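PDB 4PJ2: lysozyme from Meretrix lusoria, which hydrolyses the beta-1,4 linkages between N-acetylmuramic acid and N-acetylglucosamine in bacterial peptidoglycan, lysing Gram-positive cells, and also cleaves chitin. Local coordinates for residues Ile106-Trp109 and Asn110-Lys114; Ser12-Cys15 and Lys16-Gly20. One frame throughout, in Å; residues are numbered along the deposited sequence. Where two conformers were deposited one is given.

Interaction 1 (Ile106-Trp109 and Asn110-Lys114)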
# COMPACT_ATOMS: atom_id res chain seq x y z
N ILE D 106 13.09 4.38 -7.07
CA ILE D 106 14.43 4.67 -7.60
C ILE D 106 14.79 6.14 -7.45
O ILE D 106 15.89 6.45 -7.03
CB ILE D 106 14.58 4.24 -9.08
CG1 ILE D 106 14.58 2.72 -9.18
CG2 ILE D 106 15.88 4.82 -9.71
CD1 ILE D 106 14.52 2.21 -10.60
N GLY D 107 13.86 7.03 -7.79
CA GLY D 107 14.11 8.46 -7.64
C GLY D 107 14.35 8.82 -6.19
O GLY D 107 15.25 9.60 -5.88
N TYR D 108 13.57 8.21 -5.30
CA TYR D 108 13.72 8.45 -3.86
C TYR D 108 15.16 8.16 -3.42
O TYR D 108 15.77 8.97 -2.72
CB TYR D 108 12.75 7.55 -3.08
CG TYR D 108 12.82 7.66 -1.57
CD1 TYR D 108 13.69 6.85 -0.84
CD2 TYR D 108 11.98 8.49 -0.88
CE1 TYR D 108 13.74 6.92 0.53
CE2 TYR D 108 12.01 8.57 0.50
CZ TYR D 108 12.91 7.76 1.20
OH TYR D 108 12.95 7.79 2.57
N TRP D 109 15.69 7.00 -3.82
CA TRP D 109 17.05 6.62 -3.47
C TRP D 109 18.09 7.54 -4.13
O TRP D 109 19.06 7.93 -3.49
CB TRP D 109 17.30 5.16 -3.88
CG TRP D 109 18.74 4.74 -3.76
CD1 TRP D 109 19.51 4.24 -4.76
CD2 TRP D 109 19.56 4.75 -2.58
NE1 TRP D 109 20.77 3.94 -4.28
CE2 TRP D 109 20.82 4.25 -2.95
CE3 TRP D 109 19.34 5.14 -1.25
CZ2 TRP D 109 21.87 4.13 -2.03
CZ3 TRP D 109 20.39 5.02 -0.35
CH2 TRP D 109 21.64 4.53 -0.75
N ASN D 110 17.88 7.90 -5.40
CA ASN D 110 18.78 8.80 -6.11
C ASN D 110 18.82 10.14 -5.40
O ASN D 110 19.90 10.74 -5.26
CB ASN D 110 18.31 8.99 -7.56
CG ASN D 110 18.64 7.79 -8.44
OD1 ASN D 110 19.44 6.94 -8.06
ND2 ASN D 110 18.04 7.74 -9.62
N ARG D 111 17.67 10.63 -4.99
CA ARG D 111 17.58 11.92 -4.34
C ARG D 111 18.11 11.88 -2.91
O ARG D 111 18.81 12.82 -2.48
CB ARG D 111 16.16 12.49 -4.40
CG ARG D 111 15.67 12.85 -5.80
CD ARG D 111 14.43 13.75 -5.75
NE ARG D 111 13.44 13.28 -4.78
CZ ARG D 111 12.56 12.31 -5.01
NH1 ARG D 111 12.52 11.70 -6.19
NH2 ARG D 111 11.71 11.96 -4.05
N LEU D 112 17.82 10.81 -2.17
CA LEU D 112 18.26 10.73 -0.79
C LEU D 112 19.79 10.88 -0.71
O LEU D 112 20.31 11.51 0.21
CB LEU D 112 17.80 9.41 -0.16
CG LEU D 112 18.39 9.02 1.21
CD1 LEU D 112 17.41 8.07 1.92
CD2 LEU D 112 19.75 8.31 1.12
N GLN D 113 20.49 10.33 -1.70
CA GLN D 113 21.95 10.39 -1.75
C GLN D 113 22.52 11.75 -2.11
O GLN D 113 23.75 11.94 -2.01
CB GLN D 113 22.50 9.41 -2.78
CG GLN D 113 22.27 7.97 -2.43
CD GLN D 113 22.73 7.08 -3.55
OE1 GLN D 113 23.89 6.67 -3.59
NE2 GLN D 113 21.84 6.81 -4.50
N LYS D 114 21.66 12.70 -2.47
CA LYS D 114 22.07 14.09 -2.69
C LYS D 114 22.09 14.88 -1.37
O LYS D 114 22.66 15.97 -1.32
CB LYS D 114 21.11 14.75 -3.68
CG LYS D 114 20.94 13.99 -4.98
CD LYS D 114 20.11 14.80 -5.92
CE LYS D 114 19.27 13.99 -6.85
NZ LYS D 114 18.90 14.80 -8.04
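I106 opens the helix by accepting a hydrogen bond from N110 N at its O atom, while its CG2 branch runs alongside the N110 side chain, 3.6 Å from ND2. One residue on, G107 O takes the amide of R111 in a bond of 2.8 Å. The R111 chain bends at chi3 (-45°) and folds back over the start of the helix, so that one face of the guanidinium lies over G107 O and Y108 CA; NH1 comes within 3.4 Å of G107 C, a packing contact. Y108 O bonds to L112 N in the same i to i+4 pattern of the alpha-helix, here the short helix 106-112 of the type-I lysozyme fold, which packs on helices 8-19 and 86-95. The Y108 ring meets L112 only at CE1, 4.1 Å from L112 CD1, and its hydroxyl is hydrogen-bonded to E18 OE2. W109 has one indole face against the Q113 amide, the two planes 18° apart, with Q113 NE2 3.0 Å above the ring plane near the rim and Q113 CG over the six-membered ring, 3.8 Å from its centroid in a CH-pi contact. That amide also donates from NE2 to W109 O (3.2 Å), approaching from above the carbonyl plane; a weak bond from Q113 N shares the same oxygen. Farther along the indole, W109 CZ3 rests 3.7 Å from L112 CD2.

Interaction 2 (Ser12-Cys15 and Lys16-Gly20)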
# COMPACT_ATOMS: atom_id res chain seq x y z
N SER D 12 19.79 8.07 9.61
CA SER D 12 19.87 9.52 9.58
C SER D 12 19.48 10.06 8.20
O SER D 12 18.74 11.04 8.09
CB SER D 12 21.30 9.95 9.97
OG SER D 12 21.48 11.36 9.87
N CYS D 13 20.01 9.45 7.15
CA CYS D 13 19.69 9.89 5.80
C CYS D 13 18.22 9.72 5.48
O CYS D 13 17.61 10.60 4.87
CB CYS D 13 20.58 9.18 4.78
SG CYS D 13 22.33 9.67 4.88
N ILE D 14 17.62 8.59 5.89
CA ILE D 14 16.20 8.41 5.67
C ILE D 14 15.41 9.45 6.45
O ILE D 14 14.44 10.01 5.95
CB ILE D 14 15.74 6.99 6.07
CG1 ILE D 14 16.42 5.96 5.16
CG2 ILE D 14 14.20 6.88 5.99
CD1 ILE D 14 16.23 4.49 5.58
N CYS D 15 15.81 9.70 7.69
CA CYS D 15 15.16 10.70 8.51
C CYS D 15 15.22 12.07 7.82
O CYS D 15 14.21 12.74 7.68
CB CYS D 15 15.83 10.71 9.89
SG CYS D 15 14.90 11.52 11.20
N LYS D 16 16.40 12.45 7.35
CA LYS D 16 16.53 13.74 6.65
C LYS D 16 15.67 13.79 5.40
O LYS D 16 15.02 14.80 5.11
CB LYS D 16 18.00 13.99 6.30
CG LYS D 16 18.85 14.32 7.52
CD LYS D 16 20.32 14.51 7.18
CE LYS D 16 21.14 14.78 8.45
NZ LYS D 16 22.57 15.12 8.18
N MET D 17 15.63 12.69 4.66
CA MET D 17 14.82 12.61 3.45
C MET D 17 13.35 12.82 3.75
O MET D 17 12.67 13.53 3.01
CB MET D 17 15.01 11.22 2.82
CG MET D 17 14.32 11.01 1.48
SD MET D 17 14.90 12.24 0.26
CE MET D 17 14.07 11.55 -1.19
N GLU D 18 12.85 12.21 4.83
CA GLU D 18 11.41 12.15 5.10
C GLU D 18 10.89 13.44 5.70
O GLU D 18 9.78 13.87 5.37
CB GLU D 18 11.09 10.99 6.06
CG GLU D 18 11.23 9.60 5.45
CD GLU D 18 10.29 9.37 4.29
OE1 GLU D 18 9.26 10.07 4.18
OE2 GLU D 18 10.59 8.44 3.49
N SER D 19 11.66 14.03 6.61
CA SER D 19 11.17 15.14 7.41
C SER D 19 12.19 16.25 7.65
O SER D 19 11.89 17.19 8.37
CB SER D 19 10.72 14.60 8.77
OG SER D 19 11.84 14.07 9.46
N GLY D 20 13.37 16.16 7.05
CA GLY D 20 14.47 17.02 7.47
C GLY D 20 14.90 16.62 8.87
O GLY D 20 15.52 17.40 9.59
O HOH W 1 23.98 12.18 8.45
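A chi1 of 176° swings S12 OG to the carbonyl-carbon side, where it meets K16, whose chain is extended beyond CG and runs back along the helix past S12 O. S12 has two conformers; in one of them K16 CE lies 3.7 Å from S12 OG, and a water joins the two ends: it accepts from K16 NZ at 3.3 Å and is hydrogen-bonded to S12 OG, a bridge that holds for that conformer only. The setting is the last turns of helix 8-19, which carries E18, the predicted proton donor of this glycosyl hydrolase family 22 lysozyme. Regular i to i+4 backbone bonds run from K16 N to S12 O, M17 N to C13 O and E18 N to I14 O. The E18 and I14 side chains run next to each other in one direction, with E18 CG 4.1 Å from I14 CG2. A bend at chi2 (-62°) turns the E18 carboxylate to where OE2 meets Y108 OH and S86 OG of the putative exported protein chain. On other flanks of the helix, C13 and C15 form disulfides with C118 and C21. At the C-terminal end C15 O receives S19 N at 3.1 Å and, more weakly, E18 N. G20, with positive phi, leaves the helical conformation, while S19 OG bonds to Y37 O and R22 N and comes within 3.2 Å of C15 O.

Interactions 1 and 2 lie on helices 106-112 and 8-19, with centres about 11 Å apart, and meet at E18, the predicted proton donor. Their polar link is a probable hydrogen bond of 2.6 Å between Y108 OH and E18 OE2, which ties helix 106-112 to this residue on helix 8-19. I14 CG2 packs beside the bond, 3.7 Å from Y108 OH; farther off, the M17 methyl CE rests against interaction 1, 3.5 Å from Y108 O and 3.7 Å from R111 NH2. H93, a substrate-binding residue on helix 86-95, touches both I14 and E18.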